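PDB 5L2L: Nab2p from Saccharomyces cerevisiae YJM1574, which binds the poly(A) tails of mRNAs and pre-mRNAs, protecting them from degradation by the exosome, and takes part in poly(A) length control and nuclear export. Local coordinates for residues Y22-G34 with C37-N49. Sequence-based numbering, arbitrary orientation.
Sequences YRHARSHIMCREG and CTRIDCLFGHPIN. With ZN (zinc ion), chain T; ZN (zinc ion), chain S; nucleotides of chain H.
R23 lies flat on the imidazole of H46, guanidinium and ring 9° apart and their centres 3.7 Å from each other. The arginine belongs to the end of zinc finger 5, the histidine to finger 6, where C31, C37, C42 and H46 hold a zinc ion. A bend at chi3 (-76°) turns the guanidinium into this stack and lets NH1 reach R39 O at 2.8 Å. The same NH1 makes a weak bond to the zinc ligand C37 SG, and NH2 another to C37 O. An alanine in place of R23 would probably uncover one face of H46 and leave the thiolate of C37 without this cationic neighbour. The ring's ND1 is held by Q8, which probably helps to orient H46, whose NE2 lies 2.1 Å from the zinc ion.

A branched apolar side chain suits the place of L43, the next most buried residue, since its two methyls can cover two flat groups at once. CD2 lies 3.4 Å from R26 NH2, over one face of that guanidinium, while CD1 covers the centre of the F44 ring, whose opposite face lies against the adenine of RNA nucleotide 11; CG packs on the base of nucleotide 10. L43 O accepts from two backbone amides, R26 N on a lone pair at 2.8 Å and S27 N.

C31 points into the finger, with SG anti to its backbone N (chi1 -177°) and bound to the zinc. A single bridge of the parallel type, M30 with G45, ties its backbone: C31 N donates to G45 O at 2.7 Å and G45 N to I29 O. Adenine 11 donates from N6 to C31 SG, so metal binding and base recognition share one sulfur, while the positive charge of R23 probably helps to offset the probably net negative zinc site with its three thiolates.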
ATOM      1  N   TYR F  22      -4.006 -16.867  -0.886  1.00 17.90           N
ATOM      2  CA  TYR F  22      -2.952 -17.534  -0.122  1.00 18.38           C
ATOM      3  C   TYR F  22      -3.065 -17.263   1.391  1.00 18.65           C
ATOM      4  O   TYR F  22      -3.891 -16.466   1.854  1.00 18.26           O
ATOM      5  CB  TYR F  22      -1.584 -17.105  -0.680  1.00 18.97           C
ATOM      6  CG  TYR F  22      -1.379 -17.526  -2.119  1.00 22.19           C
ATOM      7  CD1 TYR F  22      -1.187 -18.859  -2.447  1.00 27.26           C
ATOM      8  CD2 TYR F  22      -1.408 -16.597  -3.153  1.00 24.46           C
ATOM      9  CE1 TYR F  22      -1.002 -19.252  -3.768  1.00 30.61           C
ATOM     10  CE2 TYR F  22      -1.215 -16.990  -4.482  1.00 27.27           C
ATOM     11  CZ  TYR F  22      -1.015 -18.315  -4.769  1.00 33.08           C
ATOM     12  OH  TYR F  22      -0.832 -18.709  -6.076  1.00 42.03           O
ATOM     13  N   ARG F  23      -2.225 -17.960   2.170  1.00 18.09           N
ATOM     14  CA  ARG F  23      -2.213 -17.827   3.634  1.00 18.16           C
ATOM     15  C   ARG F  23      -1.336 -16.650   4.055  1.00 18.30           C
ATOM     16  O   ARG F  23      -0.253 -16.441   3.500  1.00 20.05           O
ATOM     17  CB  ARG F  23      -1.691 -19.098   4.321  1.00 21.23           C
ATOM     18  CG  ARG F  23      -2.653 -20.283   4.339  1.00 23.97           C
ATOM     19  CD  ARG F  23      -2.356 -21.285   5.513  1.00 21.18           C
ATOM     20  NE  ARG F  23      -1.192 -22.124   5.248  1.00 19.64           N
ATOM     21  CZ  ARG F  23      -0.804 -23.160   5.992  1.00 21.33           C
ATOM     22  NH1 ARG F  23      -1.485 -23.528   7.083  1.00 22.70           N
ATOM     23  NH2 ARG F  23       0.276 -23.841   5.637  1.00 22.92           N
ATOM     24  N   HIS F  24      -1.795 -15.907   5.067  1.00 18.08           N
ATOM     25  CA  HIS F  24      -1.135 -14.689   5.539  1.00 18.28           C
ATOM     26  C   HIS F  24      -0.717 -14.825   7.003  1.00 19.31           C
ATOM     27  O   HIS F  24      -1.560 -15.033   7.891  1.00 20.57           O
ATOM     28  CB  HIS F  24      -2.049 -13.470   5.355  1.00 19.37           C
ATOM     29  CG  HIS F  24      -2.391 -13.189   3.922  1.00 18.40           C
ATOM     30  ND1 HIS F  24      -3.447 -13.794   3.279  1.00 18.78           N
ATOM     31  CD2 HIS F  24      -1.781 -12.410   2.991  1.00 18.00           C
ATOM     32  CE1 HIS F  24      -3.489 -13.382   2.020  1.00 17.72           C
ATOM     33  NE2 HIS F  24      -2.474 -12.555   1.815  1.00 17.97           N
ATOM     34  N   ALA F  25       0.577 -14.658   7.260  1.00 19.17           N
ATOM     35  CA  ALA F  25       1.094 -14.696   8.626  1.00 19.30           C
ATOM     36  C   ALA F  25       0.885 -13.349   9.323  1.00 20.18           C
ATOM     37  O   ALA F  25       1.156 -12.288   8.744  1.00 22.49           O
ATOM     38  CB  ALA F  25       2.585 -15.071   8.615  1.00 20.09           C
ATOM     39  N   ARG F  26       0.411 -13.396  10.573  1.00 20.49           N
ATOM     40  CA  ARG F  26       0.302 -12.224  11.442  1.00 21.16           C
ATOM     41  C   ARG F  26       1.202 -12.331  12.666  1.00 23.35           C
ATOM     42  O   ARG F  26       1.145 -11.456  13.544  1.00 23.53           O
ATOM     43  CB  ARG F  26      -1.149 -12.005  11.897  1.00 24.75           C
ATOM     44  CG  ARG F  26      -2.106 -11.868  10.760  1.00 27.09           C
ATOM     45  CD  ARG F  26      -3.378 -11.135  11.156  1.00 29.81           C
ATOM     46  NE  ARG F  26      -4.059 -11.695  12.319  1.00 33.78           N
ATOM     47  CZ  ARG F  26      -4.798 -12.799  12.296  1.00 35.94           C
ATOM     48  NH1 ARG F  26      -4.924 -13.490  11.178  1.00 36.80           N
ATOM     49  NH2 ARG F  26      -5.398 -13.223  13.394  1.00 37.62           N
ATOM     50  N   SER F  27       2.024 -13.375  12.748  1.00 21.98           N
ATOM     51  CA  SER F  27       3.009 -13.544  13.810  1.00 22.41           C
ATOM     52  C   SER F  27       4.389 -13.783  13.205  1.00 24.02           C
ATOM     53  O   SER F  27       4.523 -14.440  12.169  1.00 24.84           O
ATOM     54  CB  SER F  27       2.643 -14.733  14.707  1.00 24.29           C
ATOM     55  OG  SER F  27       3.602 -14.910  15.733  1.00 24.90           O
ATOM     56  N   HIS F  28       5.424 -13.261  13.876  1.00 25.48           N
ATOM     57  CA  HIS F  28       6.797 -13.581  13.502  1.00 27.83           C
ATOM     58  C   HIS F  28       7.204 -14.983  13.935  1.00 27.00           C
ATOM     59  O   HIS F  28       8.261 -15.463  13.502  1.00 27.14           O
ATOM     60  CB  HIS F  28       7.783 -12.566  14.111  1.00 32.74           C
ATOM     61  CG  HIS F  28       7.533 -11.141  13.707  1.00 40.06           C
ATOM     62  ND1 HIS F  28       8.021 -10.605  12.534  1.00 44.83           N
ATOM     63  CD2 HIS F  28       6.849 -10.142  14.320  1.00 42.76           C
ATOM     64  CE1 HIS F  28       7.656  -9.338  12.443  1.00 45.52           C
ATOM     65  NE2 HIS F  28       6.941  -9.033  13.513  1.00 45.23           N
ATOM     66  N   ILE F  29       6.396 -15.638  14.778  1.00 26.99           N
ATOM     67  CA  ILE F  29       6.677 -16.993  15.243  1.00 27.14           C
ATOM     68  C   ILE F  29       6.422 -17.983  14.112  1.00 27.27           C
ATOM     69  O   ILE F  29       5.379 -17.936  13.446  1.00 26.44           O
ATOM     70  CB  ILE F  29       5.817 -17.313  16.479  1.00 29.46           C
ATOM     71  CG1 ILE F  29       6.206 -16.404  17.649  1.00 31.29           C
ATOM     72  CG2 ILE F  29       5.956 -18.790  16.896  1.00 31.28           C
ATOM     73  CD1 ILE F  29       5.257 -16.481  18.855  1.00 32.92           C
ATOM     74  N   MET F  30       7.370 -18.897  13.891  1.00 27.23           N
ATOM     75  CA  MET F  30       7.196 -19.896  12.844  1.00 28.79           C
ATOM     76  C   MET F  30       6.317 -21.053  13.348  1.00 28.36           C
ATOM     77  O   MET F  30       6.476 -21.546  14.476  1.00 28.63           O
ATOM     78  CB  MET F  30       8.560 -20.389  12.350  1.00 31.72           C
ATOM     79  CG  MET F  30       9.366 -19.305  11.535  1.00 33.33           C
ATOM     80  SD  MET F  30      10.972 -19.892  10.928  1.00 40.82           S
ATOM     81  CE  MET F  30      11.685 -18.369  10.278  1.00 38.10           C
ATOM     82  N   CYS F  31       5.364 -21.465  12.507  1.00 25.38           N
ATOM     83  CA  CYS F  31       4.408 -22.501  12.896  1.00 25.87           C
ATOM     84  C   CYS F  31       5.131 -23.787  13.292  1.00 27.98           C
ATOM     85  O   CYS F  31       6.036 -24.250  12.589  1.00 28.23           O
ATOM     86  CB  CYS F  31       3.429 -22.785  11.753  1.00 24.88           C
ATOM     87  SG  CYS F  31       2.151 -24.023  12.189  1.00 24.67           S
ATOM     88  N   ARG F  32       4.710 -24.381  14.416  1.00 30.99           N
ATOM     89  CA  ARG F  32       5.367 -25.582  14.925  1.00 35.51           C
ATOM     90  C   ARG F  32       5.212 -26.774  13.989  1.00 34.33           C
ATOM     91  O   ARG F  32       5.989 -27.731  14.097  1.00 35.11           O
ATOM     92  CB  ARG F  32       4.818 -25.934  16.315  1.00 40.79           C
ATOM     93  CG  ARG F  32       3.310 -26.138  16.361  1.00 48.89           C
ATOM     94  CD  ARG F  32       2.846 -26.702  17.706  1.00 58.05           C
ATOM     95  NE  ARG F  32       2.782 -25.691  18.766  1.00 67.90           N
ATOM     96  CZ  ARG F  32       1.664 -25.141  19.235  1.00 79.60           C
ATOM     97  NH1 ARG F  32       0.477 -25.486  18.750  1.00 77.96           N
ATOM     98  NH2 ARG F  32       1.730 -24.235  20.202  1.00 94.29           N
ATOM     99  N   GLU F  33       4.220 -26.752  13.095  1.00 33.63           N
ATOM    100  CA  GLU F  33       4.012 -27.809  12.107  1.00 36.04           C
ATOM    101  C   GLU F  33       4.715 -27.538  10.782  1.00 33.57           C
ATOM    102  O   GLU F  33       4.683 -28.399   9.892  1.00 33.28           O
ATOM    103  CB  GLU F  33       2.514 -27.996  11.828  1.00 41.71           C
ATOM    104  CG  GLU F  33       1.662 -28.251  13.059  1.00 49.21           C
ATOM    105  CD  GLU F  33       2.044 -29.524  13.772  1.00 56.25           C
ATOM    106  OE1 GLU F  33       2.181 -29.486  15.017  1.00 59.39           O
ATOM    107  OE2 GLU F  33       2.217 -30.558  13.086  1.00 57.58           O
ATOM    108  N   GLY F  34       5.324 -26.365  10.623  1.00 31.42           N
ATOM    109  CA  GLY F  34       6.105 -26.075   9.427  1.00 30.06           C
ATOM    110  C   GLY F  34       5.293 -26.207   8.151  1.00 29.08           C
ATOM    111  O   GLY F  34       4.114 -25.832   8.086  1.00 30.03           O
ATOM    112  N   CYS F  37       1.662 -27.952   7.975  1.00 29.49           N
ATOM    113  CA  CYS F  37       0.446 -27.385   8.559  1.00 27.28           C
ATOM    114  C   CYS F  37      -0.676 -27.325   7.527  1.00 26.41           C
ATOM    115  O   CYS F  37      -0.489 -26.773   6.435  1.00 27.90           O
ATOM    116  CB  CYS F  37       0.719 -25.980   9.100  1.00 26.39           C
ATOM    117  SG  CYS F  37      -0.725 -25.220   9.905  1.00 24.62           S
ATOM    118  N   THR F  38      -1.853 -27.871   7.873  1.00 26.07           N
ATOM    119  CA  THR F  38      -3.001 -27.858   6.970  1.00 27.27           C
ATOM    120  C   THR F  38      -4.169 -26.990   7.452  1.00 25.82           C
ATOM    121  O   THR F  38      -5.272 -27.099   6.898  1.00 27.26           O
ATOM    122  CB  THR F  38      -3.512 -29.280   6.730  1.00 31.09           C
ATOM    123  OG1 THR F  38      -3.810 -29.897   7.983  1.00 32.24           O
ATOM    124  CG2 THR F  38      -2.492 -30.110   6.000  1.00 32.70           C
ATOM    125  N   ARG F  39      -3.968 -26.137   8.456  1.00 24.64           N
ATOM    126  CA  ARG F  39      -5.026 -25.243   8.929  1.00 24.75           C
ATOM    127  C   ARG F  39      -5.104 -24.010   8.032  1.00 22.21           C
ATOM    128  O   ARG F  39      -4.162 -23.215   7.974  1.00 23.71           O
ATOM    129  CB  ARG F  39      -4.783 -24.836  10.385  1.00 24.15           C
ATOM    130  CG  ARG F  39      -5.795 -23.807  10.888  1.00 26.52           C
ATOM    131  CD  ARG F  39      -5.678 -23.466  12.375  1.00 27.08           C
ATOM    132  NE  ARG F  39      -6.625 -22.404  12.692  1.00 26.44           N
ATOM    133  CZ  ARG F  39      -6.999 -22.018  13.910  1.00 27.23           C
ATOM    134  NH1 ARG F  39      -6.514 -22.600  15.007  1.00 28.29           N
ATOM    135  NH2 ARG F  39      -7.887 -21.035  14.015  1.00 28.86           N
ATOM    136  N   ILE F  40      -6.242 -23.816   7.359  1.00 21.67           N
ATOM    137  CA  ILE F  40      -6.246 -22.858   6.246  1.00 21.81           C
ATOM    138  C   ILE F  40      -6.138 -21.400   6.733  1.00 22.49           C
ATOM    139  O   ILE F  40      -5.590 -20.540   6.019  1.00 22.04           O
ATOM    140  CB  ILE F  40      -7.489 -23.100   5.356  1.00 23.57           C
ATOM    141  CG1 ILE F  40      -7.394 -22.320   4.033  1.00 24.21           C
ATOM    142  CG2 ILE F  40      -8.760 -22.737   6.096  1.00 25.16           C
ATOM    143  CD1 ILE F  40      -6.203 -22.743   3.122  1.00 24.40           C
ATOM    144  N   ASP F  41      -6.606 -21.095   7.944  1.00 23.01           N
ATOM    145  CA  ASP F  41      -6.514 -19.742   8.493  1.00 22.74           C
ATOM    146  C   ASP F  41      -5.379 -19.582   9.520  1.00 23.47           C
ATOM    147  O   ASP F  41      -5.382 -18.608  10.287  1.00 23.46           O
ATOM    148  CB  ASP F  41      -7.848 -19.345   9.130  1.00 27.16           C
ATOM    149  CG  ASP F  41      -8.164 -20.165  10.371  1.00 27.51           C
ATOM    150  OD1 ASP F  41      -7.808 -21.361  10.400  1.00 27.51           O
ATOM    151  OD2 ASP F  41      -8.767 -19.613  11.315  1.00 30.01           O
ATOM    152  N   CYS F  42      -4.407 -20.495   9.543  1.00 22.36           N
ATOM    153  CA  CYS F  42      -3.298 -20.392  10.498  1.00 22.75           C
ATOM    154  C   CYS F  42      -2.556 -19.062  10.338  1.00 22.99           C
ATOM    155  O   CYS F  42      -2.219 -18.657   9.220  1.00 23.25           O
ATOM    156  CB  CYS F  42      -2.327 -21.563  10.310  1.00 23.32           C
ATOM    157  SG  CYS F  42      -0.990 -21.657  11.551  1.00 22.79           S
ATOM    158  N   LEU F  43      -2.291 -18.383  11.459  1.00 21.47           N
ATOM    159  CA  LEU F  43      -1.664 -17.063  11.427  1.00 20.77           C
ATOM    160  C   LEU F  43      -0.152 -17.088  11.636  1.00 19.86           C
ATOM    161  O   LEU F  43       0.481 -16.026  11.588  1.00 19.50           O
ATOM    162  CB  LEU F  43      -2.315 -16.139  12.475  1.00 21.70           C
ATOM    163  CG  LEU F  43      -2.264 -16.457  13.969  1.00 23.79           C
ATOM    164  CD1 LEU F  43      -0.877 -16.160  14.592  1.00 23.54           C
ATOM    165  CD2 LEU F  43      -3.353 -15.639  14.670  1.00 25.71           C
ATOM    166  N   PHE F  44       0.436 -18.255  11.876  1.00 19.57           N
ATOM    167  CA  PHE F  44       1.872 -18.374  12.113  1.00 19.72           C
ATOM    168  C   PHE F  44       2.622 -18.553  10.787  1.00 19.74           C
ATOM    169  O   PHE F  44       2.034 -18.833   9.747  1.00 21.99           O
ATOM    170  CB  PHE F  44       2.133 -19.533  13.088  1.00 21.91           C
ATOM    171  CG  PHE F  44       1.561 -19.278  14.467  1.00 22.31           C
ATOM    172  CD1 PHE F  44       2.284 -18.563  15.414  1.00 23.75           C
ATOM    173  CD2 PHE F  44       0.278 -19.707  14.802  1.00 22.94           C
ATOM    174  CE1 PHE F  44       1.743 -18.292  16.674  1.00 24.95           C
ATOM    175  CE2 PHE F  44      -0.252 -19.439  16.047  1.00 23.90           C
ATOM    176  CZ  PHE F  44       0.482 -18.738  16.985  1.00 24.30           C
ATOM    177  N   GLY F  45       3.940 -18.362  10.834  1.00 21.36           N
ATOM    178  CA  GLY F  45       4.746 -18.385   9.603  1.00 20.50           C
ATOM    179  C   GLY F  45       5.035 -19.798   9.100  1.00 21.88           C
ATOM    180  O   GLY F  45       5.340 -20.707   9.872  1.00 24.87           O
ATOM    181  N   HIS F  46       4.937 -19.969   7.782  1.00 20.70           N
ATOM    182  CA  HIS F  46       5.276 -21.205   7.089  1.00 20.51           C
ATOM    183  C   HIS F  46       6.226 -20.898   5.935  1.00 19.41           C
ATOM    184  O   HIS F  46       6.229 -19.781   5.403  1.00 18.05           O
ATOM    185  CB  HIS F  46       4.031 -21.931   6.534  1.00 20.85           C
ATOM    186  CG  HIS F  46       2.872 -22.006   7.491  1.00 20.44           C
ATOM    187  ND1 HIS F  46       1.870 -21.060   7.527  1.00 20.89           N
ATOM    188  CD2 HIS F  46       2.559 -22.918   8.443  1.00 20.22           C
ATOM    189  CE1 HIS F  46       0.994 -21.378   8.465  1.00 20.96           C
ATOM    190  NE2 HIS F  46       1.388 -22.504   9.036  1.00 20.74           N
ATOM    191  N   PRO F  47       7.014 -21.888   5.494  1.00 20.35           N
ATOM    192  CA  PRO F  47       7.963 -21.647   4.397  1.00 20.27           C
ATOM    193  C   PRO F  47       7.288 -21.186   3.107  1.00 20.16           C
ATOM    194  O   PRO F  47       6.265 -21.738   2.681  1.00 21.60           O
ATOM    195  CB  PRO F  47       8.640 -23.011   4.207  1.00 22.34           C
ATOM    196  CG  PRO F  47       8.492 -23.712   5.510  1.00 22.76           C
ATOM    197  CD  PRO F  47       7.153 -23.251   6.042  1.00 21.73           C
ATOM    198  N   ILE F  48       7.913 -20.164   2.459  1.00 19.80           N
ATOM    199  CA  ILE F  48       7.524 -19.687   1.131  1.00 20.21           C
ATOM    200  C   ILE F  48       8.289 -20.474   0.075  1.00 22.08           C
ATOM    201  O   ILE F  48       9.500 -20.700   0.208  1.00 21.85           O
ATOM    202  CB  ILE F  48       7.809 -18.180   0.982  1.00 20.27           C
ATOM    203  CG1 ILE F  48       7.007 -17.344   1.991  1.00 18.96           C
ATOM    204  CG2 ILE F  48       7.521 -17.719  -0.444  1.00 21.31           C
ATOM    205  CD1 ILE F  48       7.582 -15.931   2.151  1.00 19.40           C
ATOM    206  N   ASN F  49       7.608 -20.841  -1.012  1.00 24.28           N
ATOM    207  CA  ASN F  49       8.220 -21.660  -2.067  1.00 28.26           C
ATOM    208  C   ASN F  49       8.928 -20.785  -3.113  1.00 26.13           C
ATOM    209  O   ASN F  49       8.592 -20.782  -4.303  1.00 28.48           O
ATOM    210  CB  ASN F  49       7.159 -22.551  -2.713  1.00 33.41           C
ATOM    211  CG  ASN F  49       6.592 -23.587  -1.745  1.00 39.86           C
ATOM    212  OD1 ASN F  49       7.317 -24.137  -0.903  1.00 41.61           O
ATOM    213  ND2 ASN F  49       5.287 -23.855  -1.858  1.00 42.43           N
TER
HETATM  214 ZN    ZN T 502       0.418 -23.331  10.707  1.00 23.04          ZN
HETATM  215 ZN    ZN S 501      -1.713 -12.136  -0.094  1.00 17.11          ZN
ATOM    216  P     A H  11      -2.239 -22.178  22.305  1.00 47.25           P
ATOM    217  OP1   A H  11      -1.618 -23.489  21.971  1.00 49.54           O
ATOM    218  OP2   A H  11      -3.158 -22.034  23.456  1.00 47.67           O
ATOM    219  O5'   A H  11      -1.054 -21.141  22.514  1.00 44.56           O
ATOM    220  C5'   A H  11       0.019 -21.420  23.404  1.00 43.43           C
ATOM    221  C4'   A H  11       1.294 -20.767  22.941  1.00 42.11           C
ATOM    222  O4'   A H  11       1.726 -21.402  21.705  1.00 40.91           O
ATOM    223  C3'   A H  11       1.170 -19.283  22.626  1.00 41.86           C
ATOM    224  O3'   A H  11       2.423 -18.641  22.869  1.00 44.14           O
ATOM    225  C2'   A H  11       0.860 -19.291  21.130  1.00 40.02           C
ATOM    226  O2'   A H  11       1.155 -18.085  20.463  1.00 40.54           O
ATOM    227  C1'   A H  11       1.734 -20.449  20.650  1.00 38.52           C
ATOM    228  N9    A H  11       1.259 -21.132  19.440  1.00 35.72           N
ATOM    229  C8    A H  11      -0.015 -21.553  19.145  1.00 36.01           C
ATOM    230  N7    A H  11      -0.124 -22.185  17.998  1.00 35.15           N
ATOM    231  C5    A H  11       1.176 -22.193  17.507  1.00 33.61           C
ATOM    232  C6    A H  11       1.740 -22.718  16.332  1.00 32.90           C
ATOM    233  N6    A H  11       1.042 -23.335  15.375  1.00 31.27           N
ATOM    234  N1    A H  11       3.066 -22.562  16.151  1.00 32.99           N
ATOM    235  C2    A H  11       3.776 -21.934  17.096  1.00 32.27           C
ATOM    236  N3    A H  11       3.365 -21.394  18.239  1.00 33.21           N
ATOM    237  C4    A H  11       2.038 -21.569  18.394  1.00 34.35           C
ATOM    238  P     A H  10      -7.028 -17.723  21.729  1.00 43.48           P
ATOM    239  OP1   A H  10      -8.438 -17.300  21.558  1.00 46.65           O
ATOM    240  OP2   A H  10      -6.445 -17.758  23.095  1.00 46.35           O
ATOM    241  O5'   A H  10      -6.861 -19.147  21.043  1.00 43.23           O
ATOM    242  C5'   A H  10      -6.373 -20.275  21.762  1.00 41.83           C
ATOM    243  C4'   A H  10      -5.355 -21.048  20.960  1.00 40.43           C
ATOM    244  O4'   A H  10      -5.697 -20.973  19.543  1.00 38.95           O
ATOM    245  C3'   A H  10      -3.918 -20.541  21.075  1.00 40.42           C
ATOM    246  O3'   A H  10      -3.009 -21.644  20.996  1.00 44.19           O
ATOM    247  C2'   A H  10      -3.774 -19.672  19.826  1.00 37.15           C
ATOM    248  O2'   A H  10      -2.442 -19.471  19.404  1.00 35.43           O
ATOM    249  C1'   A H  10      -4.580 -20.481  18.817  1.00 36.09           C
ATOM    250  N9    A H  10      -5.053 -19.731  17.645  1.00 33.00           N
ATOM    251  C8    A H  10      -6.008 -18.749  17.599  1.00 32.04           C
ATOM    252  N7    A H  10      -6.226 -18.263  16.403  1.00 31.87           N
ATOM    253  C5    A H  10      -5.345 -18.957  15.583  1.00 29.38           C
ATOM    254  C6    A H  10      -5.100 -18.913  14.194  1.00 26.86           C
ATOM    255  N6    A H  10      -5.718 -18.097  13.333  1.00 25.87           N
ATOM    256  N1    A H  10      -4.160 -19.748  13.699  1.00 25.80           N
ATOM    257  C2    A H  10      -3.531 -20.583  14.547  1.00 27.53           C
ATOM    258  N3    A H  10      -3.689 -20.727  15.864  1.00 28.30           N
ATOM    259  C4    A H  10      -4.618 -19.873  16.333  1.00 29.77           C
TER
HETATM  260  O   HOH W   1      -3.796 -17.822   6.915  1.00 29.29           O
HETATM  261  O   HOH W   2      -6.651 -16.063  10.661  1.00 37.27           O
HETATM  262  O   HOH W   3       7.101 -22.828  10.011  1.00 32.46           O